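Local coordinates for protein tRNA endonuclease VMS1 (Saccharomyces cerevisiae, PDB 5WHG) that cleaves polypeptidyl-tRNAs downstream of ribosome-associated quality control, releasing incompletely synthesised polypeptides for degradation, at residues A177-L182 and Y363-P368; I207-M212 and S308-I313; G298-W303 and D328-N333; F342-N347 and C359-L364. All coordinates share one frame; numbering follows the deposited sequence.

Contact 1 (A177-L182 and Y363-P368); sequences AIYKSL and YLKILP
A177 and K365 pair across the edge of a four-stranded antiparallel sheet, where strand 365-366, near the end of the modelled chain, lies against strand 176-179. They form an antiparallel hydrogen-bonded pair, each backbone giving and taking once. A177 N reaches K365 O at 2.7 Å, and K365 N returns to A177 O at 2.9 Å. A177 O also receives a CA-H contact from L364, with CA 3.5 Å away. A further backbone bond, L367 with V175, carries the ladder on.

The side chains divide between the two faces. On one, L364 meets I178: its CG stands anti to its own carbonyl carbon (chi1 -64°), and CD2 touches I178 CB at 3.6 Å as the two side chains cross obliquely. I24 backs both of them. On the other face L367 CD1 rests on the methyl of A177, 4.1 Å from its CB. Beside it K365 bends at chi2, chi3 and chi4, which brings the amine back over the sheet toward Y179. NZ ends 3.5 Å from Y179 OH, oblique to the phenol ring.

The stronger partners of that amine are E360, through a salt bridge, and Y162, through a hydrogen bond, while Y179 OH itself bonds to E360. Backbone bonds and small apolar contacts therefore fix the strand edge, and the lysine adds a polar cluster at one side; the neighbouring carboxylate would be expected to favour the charged form of the amine.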
loop_
_atom_site.group_PDB
_atom_site.type_symbol
_atom_site.label_atom_id
_atom_site.label_comp_id
_atom_site.label_asym_id
_atom_site.label_seq_id
_atom_site.Cartn_x
_atom_site.Cartn_y
_atom_site.Cartn_z
ATOM N N ALA A 177 -2.947 17.169 1.374
ATOM C CA ALA A 177 -2.207 16.462 2.410
ATOM C C ALA A 177 -1.983 15.016 1.991
ATOM O O ALA A 177 -2.862 14.403 1.372
ATOM C CB ALA A 177 -2.955 16.509 3.745
ATOM N N ILE A 178 -0.802 14.485 2.325
ATOM C CA ILE A 178 -0.429 13.098 2.054
ATOM C C ILE A 178 0.263 12.529 3.294
ATOM O O ILE A 178 0.999 13.242 3.986
ATOM C CB ILE A 178 0.481 13.003 0.809
ATOM C CG1 ILE A 178 0.822 11.549 0.480
ATOM C CG2 ILE A 178 1.776 13.766 1.026
ATOM C CD1 ILE A 178 1.566 11.398 -0.836
ATOM N N TYR A 179 0.023 11.246 3.585
ATOM C CA TYR A 179 0.550 10.634 4.810
ATOM C C TYR A 179 2.067 10.457 4.748
ATOM O O TYR A 179 2.599 9.901 3.779
ATOM C CB TYR A 179 -0.097 9.274 5.063
ATOM C CG TYR A 179 -1.428 9.316 5.754
ATOM C CD1 TYR A 179 -1.518 9.627 7.095
ATOM C CD2 TYR A 179 -2.597 9.026 5.071
ATOM C CE1 TYR A 179 -2.742 9.666 7.748
ATOM C CE2 TYR A 179 -3.837 9.066 5.713
ATOM C CZ TYR A 179 -3.902 9.388 7.054
ATOM O OH TYR A 179 -5.125 9.429 7.708
ATOM N N LYS A 180 2.757 10.895 5.811
ATOM C CA LYS A 180 4.214 10.760 5.875
ATOM C C LYS A 180 4.651 9.303 5.792
ATOM O O LYS A 180 5.717 9.004 5.235
ATOM C CB LYS A 180 4.748 11.387 7.163
ATOM C CG LYS A 180 4.792 12.898 7.159
ATOM C CD LYS A 180 4.706 13.484 8.564
ATOM C CE LYS A 180 5.975 13.262 9.365
ATOM N NZ LYS A 180 5.964 14.087 10.613
ATOM N N SER A 181 3.841 8.392 6.344
ATOM C CA SER A 181 4.139 6.967 6.311
ATOM C C SER A 181 4.376 6.433 4.902
ATOM O O SER A 181 5.068 5.421 4.737
ATOM C CB SER A 181 2.996 6.199 6.964
ATOM O OG SER A 181 2.915 6.540 8.328
ATOM N N LEU A 182 3.808 7.080 3.876
ATOM C CA LEU A 182 3.949 6.574 2.511
ATOM C C LEU A 182 5.359 6.746 1.976
ATOM O O LEU A 182 5.748 6.026 1.050
ATOM C CB LEU A 182 2.982 7.279 1.561
ATOM C CG LEU A 182 1.528 6.836 1.409
ATOM C CD1 LEU A 182 0.965 7.491 0.161
ATOM C CD2 LEU A 182 1.410 5.316 1.324
ATOM N N TYR A 363 -4.956 8.329 -1.488
ATOM C CA TYR A 363 -5.583 9.504 -2.088
ATOM C C TYR A 363 -5.202 10.746 -1.296
ATOM O O TYR A 363 -5.203 10.729 -0.058
ATOM C CB TYR A 363 -7.112 9.384 -2.138
ATOM C CG TYR A 363 -7.607 8.402 -3.169
ATOM C CD1 TYR A 363 -7.691 7.039 -2.874
ATOM C CD2 TYR A 363 -8.004 8.831 -4.438
ATOM C CE1 TYR A 363 -8.139 6.133 -3.812
ATOM C CE2 TYR A 363 -8.465 7.928 -5.387
ATOM C CZ TYR A 363 -8.523 6.579 -5.066
ATOM O OH TYR A 363 -8.969 5.669 -5.992
ATOM N N LEU A 364 -4.878 11.822 -2.008
ATOM C CA LEU A 364 -4.584 13.064 -1.310
ATOM C C LEU A 364 -5.829 13.536 -0.564
ATOM O O LEU A 364 -6.959 13.238 -0.952
ATOM C CB LEU A 364 -4.100 14.130 -2.290
ATOM C CG LEU A 364 -2.783 13.879 -3.022
ATOM C CD1 LEU A 364 -2.472 15.047 -3.933
ATOM C CD2 LEU A 364 -1.617 13.619 -2.054
ATOM N N LYS A 365 -5.620 14.244 0.541
ATOM C CA LYS A 365 -6.718 14.837 1.295
ATOM C C LYS A 365 -6.675 16.357 1.189
ATOM O O LYS A 365 -5.597 16.958 1.192
ATOM C CB LYS A 365 -6.677 14.426 2.768
ATOM C CG LYS A 365 -7.343 13.118 3.022
ATOM C CD LYS A 365 -8.113 13.164 4.318
ATOM C CE LYS A 365 -7.172 13.179 5.490
ATOM N NZ LYS A 365 -6.429 11.890 5.561
ATOM N N ILE A 366 -7.849 16.972 1.091
ATOM C CA ILE A 366 -7.964 18.427 1.093
ATOM C C ILE A 366 -8.248 18.868 2.521
ATOM O O ILE A 366 -9.285 18.516 3.091
ATOM C CB ILE A 366 -9.069 18.905 0.139
ATOM C CG1 ILE A 366 -8.774 18.461 -1.298
ATOM C CG2 ILE A 366 -9.220 20.426 0.205
ATOM C CD1 ILE A 366 -9.771 18.998 -2.321
ATOM N N LEU A 367 -7.335 19.635 3.097
ATOM C CA LEU A 367 -7.449 20.124 4.462
ATOM C C LEU A 367 -7.266 21.631 4.509
ATOM O O LEU A 367 -6.788 22.241 3.545
ATOM C CB LEU A 367 -6.401 19.466 5.366
ATOM C CG LEU A 367 -6.543 17.967 5.550
ATOM C CD1 LEU A 367 -5.644 17.535 6.687
ATOM C CD2 LEU A 367 -7.989 17.653 5.835
ATOM N N PRO A 368 -7.645 22.264 5.616
ATOM C CA PRO A 368 -7.288 23.674 5.815
ATOM C C PRO A 368 -5.826 23.836 6.199
ATOM O O PRO A 368 -5.293 23.070 7.005
ATOM C CB PRO A 368 -8.212 24.116 6.957
ATOM C CG PRO A 368 -8.647 22.846 7.625
ATOM C CD PRO A 368 -8.699 21.817 6.542
#

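Contact 2 (I207-M212 and S308-I313); sequences ISALFM and SKCDNI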
loop_
_atom_site.group_PDB
_atom_site.type_symbol
_atom_site.label_atom_id
_atom_site.label_comp_id
_atom_site.label_asym_id
_atom_site.label_seq_id
_atom_site.Cartn_x
_atom_site.Cartn_y
_atom_site.Cartn_z
ATOM N N ILE A 207 4.212 -2.399 -5.672
ATOM C CA ILE A 207 3.263 -3.039 -4.766
ATOM C C ILE A 207 3.590 -2.649 -3.332
ATOM O O ILE A 207 4.727 -2.300 -2.998
ATOM C CB ILE A 207 3.256 -4.584 -4.875
ATOM C CG1 ILE A 207 4.655 -5.140 -4.559
ATOM C CG2 ILE A 207 2.673 -5.037 -6.223
ATOM C CD1 ILE A 207 4.756 -6.644 -4.656
ATOM N N SER A 208 2.565 -2.736 -2.476
ATOM C CA SER A 208 2.707 -2.624 -1.030
ATOM C C SER A 208 1.955 -3.778 -0.385
ATOM O O SER A 208 1.066 -4.380 -1.003
ATOM C CB SER A 208 2.177 -1.279 -0.504
ATOM O OG SER A 208 2.934 -0.190 -1.009
ATOM N N ALA A 209 2.305 -4.089 0.863
ATOM C CA ALA A 209 1.593 -5.129 1.602
ATOM C C ALA A 209 0.717 -4.519 2.703
ATOM O O ALA A 209 1.000 -3.435 3.210
ATOM C CB ALA A 209 2.584 -6.151 2.188
ATOM N N LEU A 210 -0.371 -5.211 3.054
ATOM C CA LEU A 210 -1.283 -4.757 4.104
ATOM C C LEU A 210 -1.679 -5.932 4.994
ATOM O O LEU A 210 -2.144 -6.964 4.500
ATOM C CB LEU A 210 -2.539 -4.106 3.515
ATOM C CG LEU A 210 -2.405 -3.063 2.391
ATOM C CD1 LEU A 210 -3.775 -2.761 1.762
ATOM C CD2 LEU A 210 -1.838 -1.794 2.911
ATOM N N PHE A 211 -1.506 -5.761 6.304
ATOM C CA PHE A 211 -1.743 -6.795 7.303
ATOM C C PHE A 211 -2.437 -6.187 8.517
ATOM O O PHE A 211 -1.977 -5.176 9.057
ATOM C CB PHE A 211 -0.418 -7.454 7.717
ATOM C CG PHE A 211 0.224 -8.266 6.612
ATOM C CD1 PHE A 211 -0.352 -9.470 6.193
ATOM C CD2 PHE A 211 1.387 -7.831 5.986
ATOM C CE1 PHE A 211 0.219 -10.226 5.176
ATOM C CE2 PHE A 211 1.977 -8.587 4.966
ATOM C CZ PHE A 211 1.393 -9.785 4.554
HETATM N N MSE A 212 -3.550 -6.792 8.928
HETATM C CA MSE A 212 -4.158 -6.506 10.212
HETATM C C MSE A 212 -4.484 -7.793 10.955
HETATM O O MSE A 212 -5.039 -8.717 10.376
HETATM C CB MSE A 212 -5.442 -5.709 10.051
HETATM C CG MSE A 212 -5.330 -4.435 9.282
HETATM SE SE MSE A 212 -7.135 -3.756 8.943
HETATM C CE MSE A 212 -6.708 -2.394 7.617
ATOM N N SER A 308 9.436 -9.165 -0.594
ATOM C CA SER A 308 10.766 -8.596 -0.764
ATOM C C SER A 308 10.791 -7.478 -1.796
ATOM O O SER A 308 11.720 -6.667 -1.780
ATOM C CB SER A 308 11.755 -9.696 -1.130
ATOM O OG SER A 308 11.313 -10.358 -2.288
ATOM N N LYS A 309 9.762 -7.367 -2.634
ATOM C CA LYS A 309 9.637 -6.268 -3.588
ATOM C C LYS A 309 8.659 -5.167 -3.148
ATOM O O LYS A 309 8.372 -4.264 -3.946
ATOM C CB LYS A 309 9.201 -6.799 -4.961
ATOM C CG LYS A 309 10.068 -7.921 -5.514
ATOM C CD LYS A 309 9.427 -8.520 -6.757
ATOM C CE LYS A 309 10.374 -9.461 -7.501
ATOM N NZ LYS A 309 10.500 -10.783 -6.820
ATOM N N CYS A 310 8.135 -5.199 -1.917
ATOM C CA CYS A 310 7.147 -4.186 -1.530
ATOM C C CYS A 310 7.813 -2.871 -1.162
ATOM O O CYS A 310 8.849 -2.853 -0.495
ATOM C CB CYS A 310 6.296 -4.641 -0.348
ATOM S SG CYS A 310 5.006 -5.739 -0.799
ATOM N N ASP A 311 7.193 -1.768 -1.594
ATOM C CA ASP A 311 7.563 -0.441 -1.105
ATOM C C ASP A 311 7.407 -0.367 0.410
ATOM O O ASP A 311 8.370 -0.126 1.141
ATOM C CB ASP A 311 6.683 0.630 -1.767
ATOM C CG ASP A 311 7.192 1.071 -3.140
ATOM O OD1 ASP A 311 7.680 0.216 -3.921
ATOM O OD2 ASP A 311 7.066 2.287 -3.444
ATOM N N ASN A 312 6.179 -0.560 0.890
ATOM C CA ASN A 312 5.850 -0.512 2.301
ATOM C C ASN A 312 5.120 -1.781 2.704
ATOM O O ASN A 312 4.417 -2.402 1.897
ATOM C CB ASN A 312 4.977 0.703 2.633
ATOM C CG ASN A 312 5.670 2.019 2.320
ATOM O OD1 ASN A 312 6.682 2.377 2.929
ATOM N ND2 ASN A 312 5.115 2.752 1.384
ATOM N N ILE A 313 5.292 -2.150 3.968
ATOM C CA ILE A 313 4.536 -3.227 4.590
ATOM C C ILE A 313 3.817 -2.636 5.811
ATOM O O ILE A 313 4.429 -2.440 6.869
ATOM C CB ILE A 313 5.438 -4.409 4.958
ATOM C CG1 ILE A 313 6.100 -4.958 3.684
ATOM C CG2 ILE A 313 4.635 -5.484 5.646
ATOM C CD1 ILE A 313 7.388 -5.787 3.904
HETATM O O HOH W 1 7.234 -2.218 -5.269
#
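C310 pushes its sulfur into a dip whose floor is the S208-A209 backbone, SG lying 3.6 Å from A209 N. The walls are I207 CG1, 3.8 Å from C310 SG, and the methyl of A209, whose CB is 3.9 Å from the same sulfur. I207 helps shape this dip, because its CG1 takes the crowded position between backbone N and carbonyl carbon (chi1 59°). I313 closes the far side with CG1 4.0 Å from A209 CB. Further along, I313 CG2 abuts the edge of the F211 ring, near its plane, and the two side chains run alongside each other in the same direction.

Two backbone bonds clamp the pieces together: D311 N to I207 O at 2.9 Å, and A209 N to N312 O. S208 turns to the other face, where its OG bonds to H225. A water bridges the end of the contact, accepting from I207 N and lying close to K309 O and D311 OD1.

Here the chain leaves helix 304-308 and enters strand 313-316, laid parallel to strand 207-214 in the mixed sheet of the VLRF1 domain. Y306 and L307 of helix 304-308 cover the I207, A209 and F211 face, helix 351-362 packs on L210 and M212, and strand 217-224 flanks strand 207-214.

Contact 3 (G298-W303 and D328-N333); sequences GVLKDW and DNTVLN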
loop_
_atom_site.group_PDB
_atom_site.type_symbol
_atom_site.label_atom_id
_atom_site.label_comp_id
_atom_site.label_asym_id
_atom_site.label_seq_id
_atom_site.Cartn_x
_atom_site.Cartn_y
_atom_site.Cartn_z
ATOM N N GLY A 298 2.658 -18.881 7.606
ATOM C CA GLY A 298 2.450 -19.547 6.330
ATOM C C GLY A 298 2.121 -18.589 5.199
ATOM O O GLY A 298 2.618 -18.748 4.078
ATOM N N VAL A 299 1.258 -17.604 5.461
ATOM C CA VAL A 299 0.947 -16.606 4.440
ATOM C C VAL A 299 2.188 -15.800 4.096
ATOM O O VAL A 299 2.409 -15.456 2.934
ATOM C CB VAL A 299 -0.196 -15.677 4.890
ATOM C CG1 VAL A 299 -0.437 -14.605 3.827
ATOM C CG2 VAL A 299 -1.470 -16.456 5.151
ATOM N N LEU A 300 3.024 -15.493 5.092
ATOM C CA LEU A 300 4.190 -14.654 4.812
ATOM C C LEU A 300 5.194 -15.390 3.934
ATOM O O LEU A 300 5.675 -14.838 2.939
ATOM C CB LEU A 300 4.846 -14.176 6.111
ATOM C CG LEU A 300 3.988 -13.269 6.985
ATOM C CD1 LEU A 300 4.773 -12.709 8.164
ATOM C CD2 LEU A 300 3.371 -12.164 6.158
ATOM N N LYS A 301 5.504 -16.646 4.272
ATOM C CA LYS A 301 6.326 -17.465 3.384
ATOM C C LYS A 301 5.678 -17.585 2.011
ATOM O O LYS A 301 6.339 -17.410 0.982
ATOM C CB LYS A 301 6.572 -18.847 4.004
ATOM C CG LYS A 301 7.281 -19.859 3.083
ATOM C CD LYS A 301 8.815 -19.813 3.155
ATOM C CE LYS A 301 9.321 -20.518 4.398
ATOM N NZ LYS A 301 10.826 -20.478 4.515
ATOM N N ASP A 302 4.373 -17.816 1.971
ATOM C CA ASP A 302 3.711 -17.953 0.681
ATOM C C ASP A 302 3.878 -16.703 -0.189
ATOM O O ASP A 302 3.967 -16.810 -1.418
ATOM C CB ASP A 302 2.244 -18.281 0.915
ATOM C CG ASP A 302 1.634 -19.024 -0.227
ATOM O OD1 ASP A 302 2.084 -18.804 -1.379
ATOM O OD2 ASP A 302 0.700 -19.817 0.034
ATOM N N TRP A 303 3.954 -15.520 0.424
ATOM C CA TRP A 303 4.040 -14.265 -0.309
ATOM C C TRP A 303 5.444 -13.686 -0.311
ATOM O O TRP A 303 5.631 -12.544 -0.736
ATOM C CB TRP A 303 3.059 -13.235 0.264
ATOM C CG TRP A 303 1.630 -13.546 0.026
ATOM C CD1 TRP A 303 1.117 -14.539 -0.764
ATOM C CD2 TRP A 303 0.508 -12.877 0.611
ATOM N NE1 TRP A 303 -0.272 -14.513 -0.724
ATOM C CE2 TRP A 303 -0.667 -13.510 0.120
ATOM C CE3 TRP A 303 0.376 -11.806 1.499
ATOM C CZ2 TRP A 303 -1.947 -13.090 0.480
ATOM C CZ3 TRP A 303 -0.907 -11.378 1.848
ATOM C CH2 TRP A 303 -2.051 -12.020 1.340
ATOM N N ASP A 328 8.956 -12.744 14.381
ATOM C CA ASP A 328 9.511 -13.874 15.110
ATOM C C ASP A 328 9.775 -15.026 14.145
ATOM O O ASP A 328 8.880 -15.830 13.884
ATOM C CB ASP A 328 8.539 -14.263 16.229
ATOM C CG ASP A 328 8.938 -15.518 16.979
ATOM O OD1 ASP A 328 9.966 -16.161 16.669
ATOM O OD2 ASP A 328 8.186 -15.864 17.911
ATOM N N ASN A 329 10.988 -15.096 13.593
ATOM C CA ASN A 329 11.447 -16.257 12.825
ATOM C C ASN A 329 10.633 -16.448 11.541
ATOM O O ASN A 329 10.200 -17.554 11.210
ATOM C CB ASN A 329 11.411 -17.518 13.694
ATOM C CG ASN A 329 12.360 -18.587 13.210
ATOM O OD1 ASN A 329 13.433 -18.282 12.692
ATOM N ND2 ASN A 329 11.973 -19.850 13.378
ATOM N N THR A 330 10.430 -15.352 10.806
ATOM C CA THR A 330 9.639 -15.405 9.579
ATOM C C THR A 330 10.470 -14.982 8.368
ATOM O O THR A 330 11.698 -15.108 8.374
ATOM C CB THR A 330 8.395 -14.517 9.700
ATOM O OG1 THR A 330 8.777 -13.143 9.622
ATOM C CG2 THR A 330 7.705 -14.730 11.025
ATOM N N VAL A 331 9.806 -14.492 7.313
ATOM C CA VAL A 331 10.532 -13.912 6.183
ATOM C C VAL A 331 10.667 -12.393 6.283
ATOM O O VAL A 331 11.371 -11.792 5.457
ATOM C CB VAL A 331 9.876 -14.286 4.835
ATOM C CG1 VAL A 331 9.765 -15.804 4.697
ATOM C CG2 VAL A 331 8.523 -13.628 4.668
ATOM N N LEU A 332 10.022 -11.756 7.267
ATOM C CA LEU A 332 10.279 -10.357 7.596
ATOM C C LEU A 332 11.296 -10.273 8.721
ATOM O O LEU A 332 11.236 -11.034 9.691
ATOM C CB LEU A 332 8.997 -9.640 8.021
ATOM C CG LEU A 332 7.903 -9.667 6.953
ATOM C CD1 LEU A 332 6.651 -8.903 7.386
ATOM C CD2 LEU A 332 8.445 -9.151 5.632
ATOM N N ASN A 333 12.227 -9.345 8.598
ATOM C CA ASN A 333 13.177 -9.103 9.669
ATOM C C ASN A 333 12.713 -7.928 10.511
ATOM O O ASN A 333 12.181 -6.940 9.989
ATOM C CB ASN A 333 14.572 -8.854 9.110
ATOM C CG ASN A 333 15.012 -9.964 8.173
ATOM O OD1 ASN A 333 15.352 -9.716 7.010
ATOM N ND2 ASN A 333 14.968 -11.211 8.667
#
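L300 and K301 meet V331 without any ring between them; the flat group of this corner is the indole of W303, two residues beyond K301 and leading away from 328-333. V299 CG1 sits over one face of that indole, 3.6 Å above the plane and displaced toward the rim. At the six-membered part of the indole, CZ3 meets CE1 of F211.

The contact itself is aliphatic. V331 points toward the helix and straddles its last turn with two methyls. CG2, held between its backbone N and carbonyl carbon (chi1 of CG1 -56°), comes to 3.5 Å from L300 O and 4.0 Å from L300 CB. CG1 rests on the backbone of the next residue, 4.0 Å from K301 CA, and the aliphatic part of the lysine passes by at CD. L300 reaches across with CD1, which lies 4.3 Å from L332 CD1 and at the same separation from T330 OG1.

The loop is kept in shape by an ST turn: T330 OG1 accepts from L332 N at 3.0 Å, while the same hydroxyl bonds to F326 O.

Helix 292-302 ends here and helix 304-308 starts just after W303; L307 of the latter packs against both L300 and V331. V299 and W303 touch strand 247-255 through F254 and E250, while 328-333 packs on another flank of the helix, that of L300 and K301.

Contact 4 (F342-N347 and C359-L364); sequences FPFTTN and CELSYL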
loop_
_atom_site.group_PDB
_atom_site.type_symbol
_atom_site.label_atom_id
_atom_site.label_comp_id
_atom_site.label_asym_id
_atom_site.label_seq_id
_atom_site.Cartn_x
_atom_site.Cartn_y
_atom_site.Cartn_z
ATOM N N PHE A 342 -0.189 1.639 10.473
ATOM C CA PHE A 342 -1.171 2.472 9.794
ATOM C C PHE A 342 -1.299 3.800 10.536
ATOM O O PHE A 342 -1.545 3.805 11.746
ATOM C CB PHE A 342 -2.532 1.775 9.749
ATOM C CG PHE A 342 -2.605 0.609 8.799
ATOM C CD1 PHE A 342 -2.986 0.796 7.479
ATOM C CD2 PHE A 342 -2.341 -0.681 9.236
ATOM C CE1 PHE A 342 -3.102 -0.273 6.602
ATOM C CE2 PHE A 342 -2.441 -1.771 8.357
ATOM C CZ PHE A 342 -2.828 -1.564 7.045
ATOM N N PRO A 343 -1.148 4.939 9.861
ATOM C CA PRO A 343 -1.238 6.229 10.564
ATOM C C PRO A 343 -2.663 6.651 10.917
ATOM O O PRO A 343 -2.950 7.842 11.046
ATOM C CB PRO A 343 -0.594 7.204 9.573
ATOM C CG PRO A 343 -0.864 6.596 8.250
ATOM C CD PRO A 343 -0.751 5.106 8.450
ATOM N N PHE A 344 -3.564 5.694 11.089
ATOM C CA PHE A 344 -4.939 5.998 11.461
ATOM C C PHE A 344 -5.553 4.736 12.031
ATOM O O PHE A 344 -5.147 3.628 11.674
ATOM C CB PHE A 344 -5.748 6.484 10.262
ATOM C CG PHE A 344 -5.428 5.744 9.019
ATOM C CD1 PHE A 344 -5.969 4.488 8.793
ATOM C CD2 PHE A 344 -4.540 6.274 8.097
ATOM C CE1 PHE A 344 -5.646 3.778 7.655
ATOM C CE2 PHE A 344 -4.213 5.579 6.955
ATOM C CZ PHE A 344 -4.767 4.323 6.730
ATOM N N THR A 345 -6.534 4.901 12.915
ATOM C CA THR A 345 -7.185 3.724 13.472
ATOM C C THR A 345 -7.914 2.951 12.382
ATOM O O THR A 345 -8.318 3.502 11.352
ATOM C CB THR A 345 -8.164 4.097 14.575
ATOM O OG1 THR A 345 -9.216 4.884 14.011
ATOM C CG2 THR A 345 -7.451 4.880 15.657
ATOM N N THR A 346 -8.078 1.656 12.625
ATOM C CA THR A 346 -8.699 0.750 11.672
ATOM C C THR A 346 -9.571 -0.241 12.423
ATOM O O THR A 346 -9.407 -0.452 13.627
ATOM C CB THR A 346 -7.647 0.019 10.838
ATOM O OG1 THR A 346 -6.576 -0.387 11.695
ATOM C CG2 THR A 346 -7.100 0.946 9.767
ATOM N N ASN A 347 -10.493 -0.868 11.689
ATOM C CA ASN A 347 -11.556 -1.666 12.294
ATOM C C ASN A 347 -11.195 -3.132 12.482
ATOM O O ASN A 347 -10.124 -3.454 13.001
ATOM C CB ASN A 347 -12.823 -1.560 11.452
ATOM C CG ASN A 347 -13.607 -0.306 11.747
ATOM O OD1 ASN A 347 -14.602 -0.350 12.476
ATOM N ND2 ASN A 347 -13.158 0.828 11.194
ATOM N N CYS A 359 -7.379 2.911 0.461
ATOM C CA CYS A 359 -7.913 4.143 -0.117
ATOM C C CYS A 359 -7.597 5.337 0.769
ATOM O O CYS A 359 -7.327 6.433 0.268
ATOM C CB CYS A 359 -9.417 4.038 -0.344
ATOM S SG CYS A 359 -9.896 2.927 -1.680
ATOM N N GLU A 360 -7.603 5.131 2.089
ATOM C CA GLU A 360 -7.225 6.172 3.043
ATOM C C GLU A 360 -5.748 6.571 2.938
ATOM O O GLU A 360 -5.400 7.707 3.270
ATOM C CB GLU A 360 -7.545 5.699 4.460
ATOM C CG GLU A 360 -7.155 6.661 5.547
ATOM C CD GLU A 360 -7.768 8.021 5.338
ATOM O OE1 GLU A 360 -7.039 9.021 5.502
ATOM O OE2 GLU A 360 -8.973 8.087 4.993
ATOM N N LEU A 361 -4.858 5.668 2.508
ATOM C CA LEU A 361 -3.450 6.040 2.356
ATOM C C LEU A 361 -3.108 6.588 0.972
ATOM O O LEU A 361 -2.137 7.347 0.833
ATOM C CB LEU A 361 -2.537 4.838 2.622
ATOM C CG LEU A 361 -2.327 4.251 4.019
ATOM C CD1 LEU A 361 -1.917 2.783 3.902
ATOM C CD2 LEU A 361 -1.264 5.031 4.773
ATOM N N SER A 362 -3.876 6.233 -0.050
ATOM C CA SER A 362 -3.428 6.398 -1.418
ATOM C C SER A 362 -4.086 7.564 -2.146
ATOM O O SER A 362 -3.784 7.786 -3.326
ATOM C CB SER A 362 -3.653 5.084 -2.182
ATOM O OG SER A 362 -5.024 4.716 -2.171
ATOM N N TYR A 363 -4.956 8.329 -1.488
ATOM C CA TYR A 363 -5.583 9.504 -2.088
ATOM C C TYR A 363 -5.202 10.746 -1.296
ATOM O O TYR A 363 -5.203 10.729 -0.058
ATOM C CB TYR A 363 -7.112 9.384 -2.138
ATOM C CG TYR A 363 -7.607 8.402 -3.169
ATOM C CD1 TYR A 363 -7.691 7.039 -2.874
ATOM C CD2 TYR A 363 -8.004 8.831 -4.438
ATOM C CE1 TYR A 363 -8.139 6.133 -3.812
ATOM C CE2 TYR A 363 -8.465 7.928 -5.387
ATOM C CZ TYR A 363 -8.523 6.579 -5.066
ATOM O OH TYR A 363 -8.969 5.669 -5.992
ATOM N N LEU A 364 -4.878 11.822 -2.008
ATOM C CA LEU A 364 -4.584 13.064 -1.310
ATOM C C LEU A 364 -5.829 13.536 -0.564
ATOM O O LEU A 364 -6.959 13.238 -0.952
ATOM C CB LEU A 364 -4.100 14.130 -2.290
ATOM C CG LEU A 364 -2.783 13.879 -3.022
ATOM C CD1 LEU A 364 -2.472 15.047 -3.933
ATOM C CD2 LEU A 364 -1.617 13.619 -2.054
#
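E360 lays its aliphatic stem on the ring of F344, and its path is easily followed outward. CB already meets the tip of the ring, 3.8 Å from F344 CZ. CG stands anti to the backbone N (chi1 178°), which sets it over the middle of the face: 3.5 Å from the ring centroid and 15° off the normal, a CH-pi contact. The chain then bends at chi2, and the carboxylate plane stands 76° from that of the ring. At the tip, OE1 is held by Y179 OH and K365 NZ.

The opposite face of F344 has F342 CB above it, displaced toward the rim. At the ring edge, in plane, sits L361 CG, 3.6 Å from F344 CZ. L361 spreads its methyls over P343 and F342: CD2 touches P343 CD at 3.7 Å, and L361 CD1 comes obliquely to the F342 ring, 4.2 Å from F342 CD1. An alanine at F344 would probably open a gap between loop and helix, leaving the E360 stem without its aromatic face and L361 CG without its edge partner.

No hydrogen bond crosses between 342-347 and the end of helix 351-362, so the loop is held to the helix by apolar and CH-pi packing within the VLRF1 domain. The glutamate thus plays two parts, its methylenes serving the aromatic and its carboxylate answering the lysine and tyrosine, and the ring beneath is likely to limit how far that charged end can swing.

Overall arrangement
Contact 2 is the core of the set, buried near the middle of the chain, and joins a strand to the loop leading into its parallel neighbour by backbone bonds and close-fitting small side chains. Contact 1 is also buried but lies farther out, in the separate antiparallel sheet. It shares residues 363-364 with contact 4, and the salt bridge K365-E360 ties the two together as helix 351-362 runs into strand 365-366. Contacts 3 and 4 are partly buried loop-on-helix packings without hydrogen bonds across them, aliphatic in one and aromatic in the other. F211 links both to contact 2: its ring meets L300 and W303, its carbonyl lies against F342. Contacts 1 and 3 sit on opposite sides of the chain's centre.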